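Local coordinates for sulfatase (Bacteroides fragilis CAG:558, PDB 6USS), which probably hydrolyses aryl sulfate esters as a calcium-dependent sulfatase of a human gut bacterium, at residues 420-428 with 439-447. The protein carries 1 engineered substitution. Sequence-based numbering, arbitrary orientation.
Sequences GRSLYWNFP and GPTCTVRKG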
loop_
_atom_site.group_PDB
_atom_site.type_symbol
_atom_site.label_atom_id
_atom_site.label_comp_id
_atom_site.label_asym_id
_atom_site.label_seq_id
_atom_site.Cartn_x
_atom_site.Cartn_y
_atom_site.Cartn_z
ATOM N N GLY A 420 8.456 38.471 8.414
ATOM C CA GLY A 420 9.865 38.206 8.553
ATOM C C GLY A 420 10.389 36.969 7.849
ATOM O O GLY A 420 11.613 36.762 7.841
ATOM N N ARG A 421 9.528 36.147 7.244
ATOM C CA ARG A 421 9.958 34.848 6.735
ATOM C C ARG A 421 10.643 34.959 5.374
ATOM O O ARG A 421 10.118 35.596 4.452
ATOM C CB ARG A 421 8.765 33.905 6.631
ATOM C CG ARG A 421 9.105 32.584 5.991
ATOM C CD ARG A 421 7.928 31.623 6.116
ATOM N NE ARG A 421 8.338 30.276 5.766
ATOM C CZ ARG A 421 7.552 29.396 5.168
ATOM N NH1 ARG A 421 6.303 29.734 4.870
ATOM N NH2 ARG A 421 8.014 28.184 4.874
ATOM N N SER A 422 11.809 34.324 5.252
ATOM C CA SER A 422 12.465 34.149 3.962
ATOM C C SER A 422 11.918 32.911 3.242
ATOM O O SER A 422 11.740 31.851 3.850
ATOM C CB SER A 422 13.981 34.007 4.147
ATOM O OG SER A 422 14.650 35.241 4.315
ATOM N N LEU A 423 11.670 33.034 1.939
ATOM C CA LEU A 423 11.379 31.882 1.087
ATOM C C LEU A 423 12.593 31.584 0.205
ATOM O O LEU A 423 13.275 32.509 -0.250
ATOM C CB LEU A 423 10.147 32.126 0.214
ATOM C CG LEU A 423 8.828 32.445 0.895
ATOM C CD1 LEU A 423 7.749 32.481 -0.174
ATOM C CD2 LEU A 423 8.492 31.428 1.986
ATOM N N TYR A 424 12.855 30.300 -0.061
ATOM C CA TYR A 424 14.049 29.929 -0.811
ATOM C C TYR A 424 13.772 28.960 -1.959
ATOM O O TYR A 424 13.021 27.993 -1.813
ATOM C CB TYR A 424 15.079 29.304 0.101
ATOM C CG TYR A 424 15.439 30.117 1.306
ATOM C CD1 TYR A 424 14.844 29.861 2.532
ATOM C CD2 TYR A 424 16.413 31.107 1.235
ATOM C CE1 TYR A 424 15.179 30.575 3.641
ATOM C CE2 TYR A 424 16.764 31.836 2.351
ATOM C CZ TYR A 424 16.144 31.558 3.557
ATOM O OH TYR A 424 16.481 32.274 4.685
ATOM N N TRP A 425 14.433 29.202 -3.091
ATOM C CA TRP A 425 14.496 28.248 -4.190
ATOM C C TRP A 425 15.953 27.990 -4.565
ATOM O O TRP A 425 16.803 28.886 -4.495
ATOM C CB TRP A 425 13.763 28.734 -5.432
ATOM C CG TRP A 425 12.328 29.070 -5.272
ATOM C CD1 TRP A 425 11.263 28.357 -5.749
ATOM C CD2 TRP A 425 11.783 30.241 -4.652
ATOM N NE1 TRP A 425 10.094 29.002 -5.455
ATOM C CE2 TRP A 425 10.380 30.162 -4.779
ATOM C CE3 TRP A 425 12.344 31.352 -4.003
ATOM C CZ2 TRP A 425 9.526 31.145 -4.267
ATOM C CZ3 TRP A 425 11.495 32.326 -3.495
ATOM C CH2 TRP A 425 10.104 32.215 -3.629
ATOM N N ASN A 426 16.230 26.758 -4.987
ATOM C CA ASN A 426 17.539 26.413 -5.526
ATOM C C ASN A 426 17.357 25.523 -6.741
ATOM O O ASN A 426 16.761 24.448 -6.634
ATOM C CB ASN A 426 18.423 25.706 -4.496
ATOM C CG ASN A 426 19.861 25.648 -4.948
ATOM O OD1 ASN A 426 20.311 26.526 -5.674
ATOM N ND2 ASN A 426 20.575 24.614 -4.556
ATOM N N PHE A 427 17.891 25.962 -7.885
ATOM C CA PHE A 427 17.877 25.190 -9.129
ATOM C C PHE A 427 19.295 25.143 -9.681
ATOM O O PHE A 427 19.628 25.850 -10.648
ATOM C CB PHE A 427 16.908 25.793 -10.154
ATOM C CG PHE A 427 16.623 24.890 -11.329
ATOM C CD1 PHE A 427 15.666 23.882 -11.233
ATOM C CD2 PHE A 427 17.308 25.057 -12.543
ATOM C CE1 PHE A 427 15.395 23.036 -12.330
ATOM C CE2 PHE A 427 17.050 24.222 -13.647
ATOM C CZ PHE A 427 16.101 23.211 -13.538
ATOM N N PRO A 428 20.155 24.334 -9.099
ATOM C CA PRO A 428 21.515 24.156 -9.623
ATOM C C PRO A 428 21.557 23.120 -10.743
ATOM O O PRO A 428 22.311 22.144 -10.687
ATOM C CB PRO A 428 22.295 23.689 -8.389
ATOM C CG PRO A 428 21.273 22.907 -7.594
ATOM C CD PRO A 428 19.903 23.506 -7.907
ATOM N N GLY A 439 17.481 28.852 -16.043
ATOM C CA GLY A 439 18.889 28.559 -15.922
ATOM C C GLY A 439 19.228 28.219 -14.481
ATOM O O GLY A 439 18.365 28.266 -13.596
ATOM N N PRO A 440 20.491 27.887 -14.209
ATOM C CA PRO A 440 20.904 27.591 -12.819
ATOM C C PRO A 440 20.831 28.830 -11.932
ATOM O O PRO A 440 21.560 29.805 -12.138
ATOM C CB PRO A 440 22.350 27.099 -12.971
ATOM C CG PRO A 440 22.622 27.044 -14.457
ATOM C CD PRO A 440 21.622 27.877 -15.155
ATOM N N THR A 441 19.962 28.782 -10.921
ATOM C CA THR A 441 19.723 29.927 -10.053
ATOM C C THR A 441 19.451 29.454 -8.633
ATOM O O THR A 441 19.060 28.305 -8.401
ATOM C CB THR A 441 18.511 30.743 -10.512
ATOM O OG1 THR A 441 17.359 29.884 -10.572
ATOM C CG2 THR A 441 18.749 31.390 -11.871
ATOM N N CYS A 442 19.632 30.364 -7.685
ATOM C CA CYS A 442 18.930 30.288 -6.420
ATOM C C CYS A 442 18.256 31.624 -6.172
ATOM O O CYS A 442 18.692 32.664 -6.671
ATOM C CB CYS A 442 19.869 29.934 -5.249
ATOM S SG CYS A 442 21.428 30.789 -5.376
ATOM N N THR A 443 17.202 31.594 -5.374
ATOM C CA THR A 443 16.341 32.739 -5.162
ATOM C C THR A 443 15.968 32.813 -3.696
ATOM O O THR A 443 15.674 31.781 -3.073
ATOM C CB THR A 443 15.071 32.611 -6.006
ATOM O OG1 THR A 443 15.436 32.492 -7.380
ATOM C CG2 THR A 443 14.199 33.833 -5.836
ATOM N N VAL A 444 15.970 34.026 -3.143
ATOM C CA VAL A 444 15.310 34.288 -1.868
ATOM C C VAL A 444 14.257 35.382 -2.046
ATOM O O VAL A 444 14.486 36.383 -2.739
ATOM C CB VAL A 444 16.316 34.675 -0.764
ATOM C CG1 VAL A 444 17.130 35.930 -1.176
ATOM C CG2 VAL A 444 15.579 34.896 0.554
ATOM N N ARG A 445 13.095 35.169 -1.428
ATOM C CA ARG A 445 12.051 36.172 -1.291
ATOM C C ARG A 445 11.889 36.496 0.185
ATOM O O ARG A 445 11.871 35.587 1.020
ATOM C CB ARG A 445 10.724 35.669 -1.857
ATOM C CG ARG A 445 9.552 36.568 -1.572
ATOM C CD ARG A 445 9.660 37.880 -2.332
ATOM N NE ARG A 445 8.508 38.728 -2.058
ATOM C CZ ARG A 445 7.270 38.509 -2.510
ATOM N NH1 ARG A 445 6.992 37.468 -3.290
ATOM N NH2 ARG A 445 6.294 39.339 -2.171
ATOM N N LYS A 446 11.783 37.783 0.510
ATOM C CA LYS A 446 11.659 38.187 1.910
ATOM C C LYS A 446 11.007 39.556 1.926
ATOM O O LYS A 446 11.593 40.522 1.435
ATOM C CB LYS A 446 13.019 38.216 2.597
ATOM C CG LYS A 446 12.998 38.678 4.056
ATOM C CD LYS A 446 14.346 39.296 4.441
ATOM C CE LYS A 446 14.868 38.814 5.802
ATOM N NZ LYS A 446 13.796 38.526 6.797
ATOM N N GLY A 447 9.816 39.644 2.505
ATOM C CA GLY A 447 9.087 40.904 2.445
ATOM C C GLY A 447 8.743 41.236 1.002
ATOM O O GLY A 447 8.266 40.391 0.237
#
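Gly-439 meets Phe-427 first: its carbonyl O lies 3.5 Å from Phe-427 CD2, the ring reaching toward the start of 439-447 with CG anti to the backbone N (chi1 -167°). Antiparallel pairing, the first hairpin of a four-stranded sheet, starts at Thr-441, whose O takes the Phe-427 N-H at 2.7 Å, nearly head-on (C=O...N 172°); the return bond to Phe-427 O arrives from above the carbonyl plane. Cys-442, on the face opposite Thr-441 and Phe-427, brings CB within 3.5 Å of Asn-426 OD1; Tyr-455 OH and Gln-500 O hold this buried amide. Beta-branched Thr-443 suits a strand, and its CG2 lies 3.6 Å from Trp-425 CE3, on the benzo part of the indole, whose NE1 bonds Ala-84 O. Val-444 lays CG2 3.7 Å from Tyr-424 CE2, while Tyr-424 OH and Ser-422 OG both bond Asp-489 of helix 480-496. At Arg-445, aliphatic CB borders the Trp-425 edge; a bend at chi2 (68°) carries the guanidinium off, NE bonding Gly-447 O at 2.8 Å and NH2 Gln-81 OE1. Lys-446 curls past Ser-422 OG to a weak bond with Gly-420 O. Six backbone bonds thus fix the register, while most side-chain polar ends bond outside the pair, tying the hairpin to its surroundings.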